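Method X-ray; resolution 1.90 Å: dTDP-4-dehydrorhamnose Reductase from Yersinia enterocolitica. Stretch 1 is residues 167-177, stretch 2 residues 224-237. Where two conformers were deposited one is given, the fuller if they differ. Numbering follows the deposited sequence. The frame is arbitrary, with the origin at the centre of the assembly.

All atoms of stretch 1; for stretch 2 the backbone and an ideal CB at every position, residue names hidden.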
# COMPACT_ATOMS: atom_id res chain seq x y z
N LYS D 167 -8.26 -6.82 33.36
CA LYS D 167 -7.89 -6.30 32.06
C LYS D 167 -7.18 -4.94 32.27
O LYS D 167 -6.76 -4.62 33.39
CB LYS D 167 -9.15 -6.13 31.20
CG LYS D 167 -9.86 -7.42 30.86
CD LYS D 167 -8.95 -8.42 30.17
CE LYS D 167 -9.75 -9.60 29.65
NZ LYS D 167 -8.85 -10.68 29.17
N PHE D 168 -7.08 -4.15 31.21
CA PHE D 168 -6.38 -2.87 31.27
C PHE D 168 -6.80 -1.95 32.42
O PHE D 168 -5.94 -1.51 33.17
CB PHE D 168 -6.50 -2.11 29.94
CG PHE D 168 -5.67 -0.85 29.91
CD1 PHE D 168 -4.27 -0.93 29.82
CD2 PHE D 168 -6.27 0.40 30.00
CE1 PHE D 168 -3.49 0.22 29.81
CE2 PHE D 168 -5.49 1.56 30.00
CZ PHE D 168 -4.09 1.47 29.92
N VAL D 169 -8.08 -1.67 32.56
CA VAL D 169 -8.55 -0.74 33.61
C VAL D 169 -8.22 -1.25 35.02
O VAL D 169 -7.70 -0.49 35.82
CB VAL D 169 -10.03 -0.39 33.47
CG1 VAL D 169 -10.51 0.50 34.61
CG2 VAL D 169 -10.25 0.33 32.16
N GLY D 170 -8.52 -2.52 35.29
CA GLY D 170 -8.24 -3.14 36.58
C GLY D 170 -6.76 -3.10 36.94
O GLY D 170 -6.41 -2.82 38.09
N LYS D 171 -5.90 -3.38 35.95
CA LYS D 171 -4.44 -3.35 36.17
C LYS D 171 -3.94 -1.95 36.49
O LYS D 171 -3.08 -1.78 37.37
CB LYS D 171 -3.68 -3.91 34.97
CG LYS D 171 -3.78 -5.43 34.87
CD LYS D 171 -3.08 -5.98 33.63
CE LYS D 171 -3.86 -5.65 32.37
NZ LYS D 171 -3.26 -6.24 31.14
N ILE D 172 -4.44 -0.94 35.77
CA ILE D 172 -4.06 0.44 36.05
C ILE D 172 -4.52 0.79 37.47
O ILE D 172 -3.77 1.37 38.22
CB ILE D 172 -4.66 1.44 35.04
CG1 ILE D 172 -4.07 1.24 33.63
CG2 ILE D 172 -4.46 2.89 35.51
CD1 ILE D 172 -2.58 1.46 33.53
N ILE D 173 -5.75 0.42 37.82
CA ILE D 173 -6.28 0.70 39.14
C ILE D 173 -5.45 0.00 40.26
O ILE D 173 -5.18 0.60 41.31
CB ILE D 173 -7.79 0.40 39.23
CG1 ILE D 173 -8.57 1.42 38.38
CG2 ILE D 173 -8.28 0.47 40.67
CD1 ILE D 173 -10.07 1.19 38.30
N GLN D 174 -5.07 -1.25 40.03
CA GLN D 174 -4.23 -2.03 40.97
C GLN D 174 -2.86 -1.34 41.20
O GLN D 174 -2.37 -1.25 42.35
CB GLN D 174 -4.02 -3.44 40.40
CG GLN D 174 -3.20 -4.38 41.26
CD GLN D 174 -2.87 -5.70 40.54
OE1 GLN D 174 -3.23 -5.91 39.38
NE2 GLN D 174 -2.14 -6.58 41.25
N GLN D 175 -2.27 -0.83 40.13
CA GLN D 175 -0.99 -0.11 40.24
C GLN D 175 -1.16 1.20 41.00
O GLN D 175 -0.28 1.57 41.80
CB GLN D 175 -0.37 0.16 38.87
CG GLN D 175 0.11 -1.10 38.17
CD GLN D 175 0.55 -0.80 36.75
OE1 GLN D 175 1.63 -0.24 36.51
NE2 GLN D 175 -0.26 -1.20 35.81
N ILE D 176 -2.27 1.89 40.76
CA ILE D 176 -2.55 3.14 41.48
C ILE D 176 -2.73 2.83 42.97
O ILE D 176 -2.10 3.47 43.81
CB ILE D 176 -3.79 3.89 40.92
CG1 ILE D 176 -3.45 4.51 39.56
CG2 ILE D 176 -4.23 4.98 41.90
CD1 ILE D 176 -4.63 5.04 38.76
N LYS D 177 -3.55 1.83 43.29
CA LYS D 177 -3.79 1.45 44.68
C LYS D 177 -2.52 0.96 45.40
O LYS D 177 -2.38 1.13 46.60
CB LYS D 177 -4.89 0.40 44.77
CG LYS D 177 -6.28 0.94 44.50
CD LYS D 177 -7.30 -0.19 44.57
CE LYS D 177 -8.73 0.32 44.48
NZ LYS D 177 -9.10 1.11 45.69
N UNK D 224 -6.04 6.60 23.14
CA UNK D 224 -4.98 5.60 23.40
C UNK D 224 -5.13 5.09 24.81
O UNK D 224 -5.86 5.69 25.62
CB UNK D 224 -3.58 6.19 23.19
N UNK D 225 -4.41 4.02 25.11
CA UNK D 225 -4.39 3.48 26.48
C UNK D 225 -3.79 4.52 27.40
O UNK D 225 -4.16 4.59 28.57
CB UNK D 225 -3.60 2.17 26.56
N UNK D 226 -2.85 5.32 26.89
CA UNK D 226 -2.25 6.39 27.67
C UNK D 226 -3.30 7.40 28.11
O UNK D 226 -3.30 7.84 29.26
CB UNK D 226 -1.15 7.09 26.86
N UNK D 227 -4.19 7.78 27.18
CA UNK D 227 -5.29 8.72 27.48
C UNK D 227 -6.18 8.13 28.57
O UNK D 227 -6.60 8.84 29.50
CB UNK D 227 -6.11 9.02 26.23
N UNK D 228 -6.48 6.85 28.45
CA UNK D 228 -7.32 6.16 29.43
C UNK D 228 -6.63 6.11 30.81
O UNK D 228 -7.26 6.39 31.84
CB UNK D 228 -7.64 4.74 28.95
N UNK D 229 -5.34 5.79 30.82
CA UNK D 229 -4.62 5.73 32.11
C UNK D 229 -4.61 7.10 32.77
O UNK D 229 -4.84 7.20 33.98
CB UNK D 229 -3.19 5.23 31.91
N UNK D 230 -4.38 8.15 31.99
CA UNK D 230 -4.39 9.53 32.53
C UNK D 230 -5.74 9.90 33.14
O UNK D 230 -5.79 10.52 34.21
CB UNK D 230 -4.04 10.53 31.43
N UNK D 231 -6.82 9.51 32.48
CA UNK D 231 -8.17 9.80 32.97
C UNK D 231 -8.44 9.04 34.29
O UNK D 231 -8.96 9.61 35.24
CB UNK D 231 -9.21 9.42 31.91
N UNK D 232 -8.06 7.76 34.35
CA UNK D 232 -8.20 6.95 35.59
C UNK D 232 -7.38 7.61 36.71
O UNK D 232 -7.88 7.80 37.82
CB UNK D 232 -7.74 5.51 35.36
N UNK D 233 -6.14 7.98 36.39
CA UNK D 233 -5.25 8.66 37.32
C UNK D 233 -5.87 9.90 37.93
O UNK D 233 -5.77 10.11 39.16
CB UNK D 233 -3.95 9.04 36.61
N UNK D 234 -6.50 10.74 37.09
CA UNK D 234 -7.19 11.95 37.59
C UNK D 234 -8.35 11.59 38.50
O UNK D 234 -8.55 12.23 39.52
CB UNK D 234 -7.70 12.80 36.42
N UNK D 235 -9.11 10.58 38.12
CA UNK D 235 -10.27 10.13 38.93
C UNK D 235 -9.89 9.58 40.29
O UNK D 235 -10.65 9.74 41.23
CB UNK D 235 -11.05 9.06 38.17
N UNK D 236 -8.73 8.93 40.41
CA UNK D 236 -8.31 8.35 41.68
C UNK D 236 -7.26 9.18 42.43
O UNK D 236 -6.69 8.71 43.40
CB UNK D 236 -7.76 6.94 41.43
N UNK D 237 -7.04 10.42 41.99
CA UNK D 237 -6.09 11.35 42.61
C UNK D 237 -4.67 10.77 42.72
O UNK D 237 -3.96 10.99 43.71
CB UNK D 237 -6.59 11.74 44.00

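Two helices, 168-177 and 225-235, run in the same general direction at 45°.

Position 224 comes right before the helix and is out of reach of stretch 1. An N-cap suits serine, threonine, aspartate or asparagine. It is S224; the backbone N of 227 donates to S224 OG at 3.1 Å, the capping bond.

Position 225 points toward stretch 1. Its ideal CB lies 3.5 Å from F168 CZ, which is tight, so a longer chain would do well to turn along the ring. A long aliphatic or a flexible basic chain could do this. It is R225. Its CD lies 3.8 Å from the centroid of the F168 ring, 6° off the normal, a CH-pi contact over one face.

Position 226 points away, so stretch 1 sets no demand. It is F226.

Position 227 is out of reach. In the first turn of a helix, an acidic residue can accept from free backbone NH groups. It is D227, and S224 N donates to D227 OD2 at 2.9 Å.

Position 228 points toward stretch 1, with its ideal CB 4.0 Å from F168 CE2. Valine, isoleucine, leucine or methionine would suit. It is I228, whose CG2 meets F168 CE2 at 3.8 Å, at the ring edge.

Position 229 points sideways where the backbones come near: CA of 229 is 6.6 Å from I172 CA. The ideal CB is already 4.1 Å from I172 CD1. A small residue such as alanine, glycine or serine fits easily. It is A229, whose CB touches I172 CD1.

Positions 230 and 231 make no contact and are undetermined from here. They are C230 and A231.

Position 232 points toward a wholly apolar hollow formed by V169, I172, I173 and I176. A beta-branched aliphatic such as isoleucine or valine suits; leucine or methionine is also plausible. It is I232, a knob in this hole. Its CG2 lies 3.8 Å from both I173 CG1 and I176 CD1, and its CD1 reaches V169 CG1 at 3.9 Å.

Position 233 points sideways, and an ideal CB would be 4.6 Å from I176 CD1. Glycine or alanine would suit. It is G233, and I176 CD1 rests 3.9 Å from G233 CA.

Positions 234 and 235 do not face stretch 1; many residues would do. They are D234 and L235.

Position 236 leaves helical phi/psi but points toward I176, its ideal CB 4.1 Å from I176 CG2. An aliphatic chain is expected. It is L236, whose CD1 packs on I173 CG1 at 3.9 Å.

Position 237 has positive phi (56°), which favours glycine, asparagine or aspartate. It is N237, pointing away.

Stretch 2 (224-237) SRFDIACAIGDLLN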
# COMPACT_ATOMS: atom_id res chain seq x y z
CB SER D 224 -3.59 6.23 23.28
OG SER D 224 -3.36 7.20 24.30
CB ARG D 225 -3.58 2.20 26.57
CG ARG D 225 -4.09 1.04 25.75
CD ARG D 225 -5.48 0.62 26.16
NE ARG D 225 -5.83 -0.67 25.56
CZ ARG D 225 -6.89 -1.39 25.88
NH1 ARG D 225 -7.76 -0.98 26.82
NH2 ARG D 225 -7.09 -2.55 25.25
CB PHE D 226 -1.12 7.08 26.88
CG PHE D 226 -0.60 8.33 27.54
CD1 PHE D 226 0.15 8.24 28.72
CD2 PHE D 226 -0.83 9.58 26.98
CE1 PHE D 226 0.63 9.40 29.33
CE2 PHE D 226 -0.35 10.74 27.58
CZ PHE D 226 0.39 10.65 28.77
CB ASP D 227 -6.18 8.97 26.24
CG ASP D 227 -5.47 9.72 25.15
OD1 ASP D 227 -4.68 10.64 25.43
OD2 ASP D 227 -5.74 9.41 23.97
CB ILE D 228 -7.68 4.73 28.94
CG1 ILE D 228 -8.56 4.83 27.68
CG2 ILE D 228 -8.39 3.95 30.04
CD1 ILE D 228 -8.78 3.49 26.98
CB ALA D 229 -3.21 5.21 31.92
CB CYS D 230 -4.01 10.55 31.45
SG CYS D 230 -2.28 10.47 30.93
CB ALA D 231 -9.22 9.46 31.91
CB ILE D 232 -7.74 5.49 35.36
CG1 ILE D 232 -8.67 4.79 34.36
CG2 ILE D 232 -7.74 4.71 36.68
CD1 ILE D 232 -8.09 3.50 33.81
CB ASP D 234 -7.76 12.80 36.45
CG ASP D 234 -6.70 13.48 35.60
OD1 ASP D 234 -5.51 13.56 36.01
OD2 ASP D 234 -7.08 13.96 34.50
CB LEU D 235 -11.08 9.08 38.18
CG LEU D 235 -11.83 9.63 36.97
CD1 LEU D 235 -12.14 8.52 35.97
CD2 LEU D 235 -13.07 10.37 37.42
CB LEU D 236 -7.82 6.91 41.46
CG LEU D 236 -8.87 5.99 40.82
CD1 LEU D 236 -8.33 4.58 40.65
CD2 LEU D 236 -10.13 5.96 41.67
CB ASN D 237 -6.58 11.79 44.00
CG ASN D 237 -5.82 13.00 44.53
OD1 ASN D 237 -5.14 13.69 43.77
ND2 ASN D 237 -5.95 13.27 45.83
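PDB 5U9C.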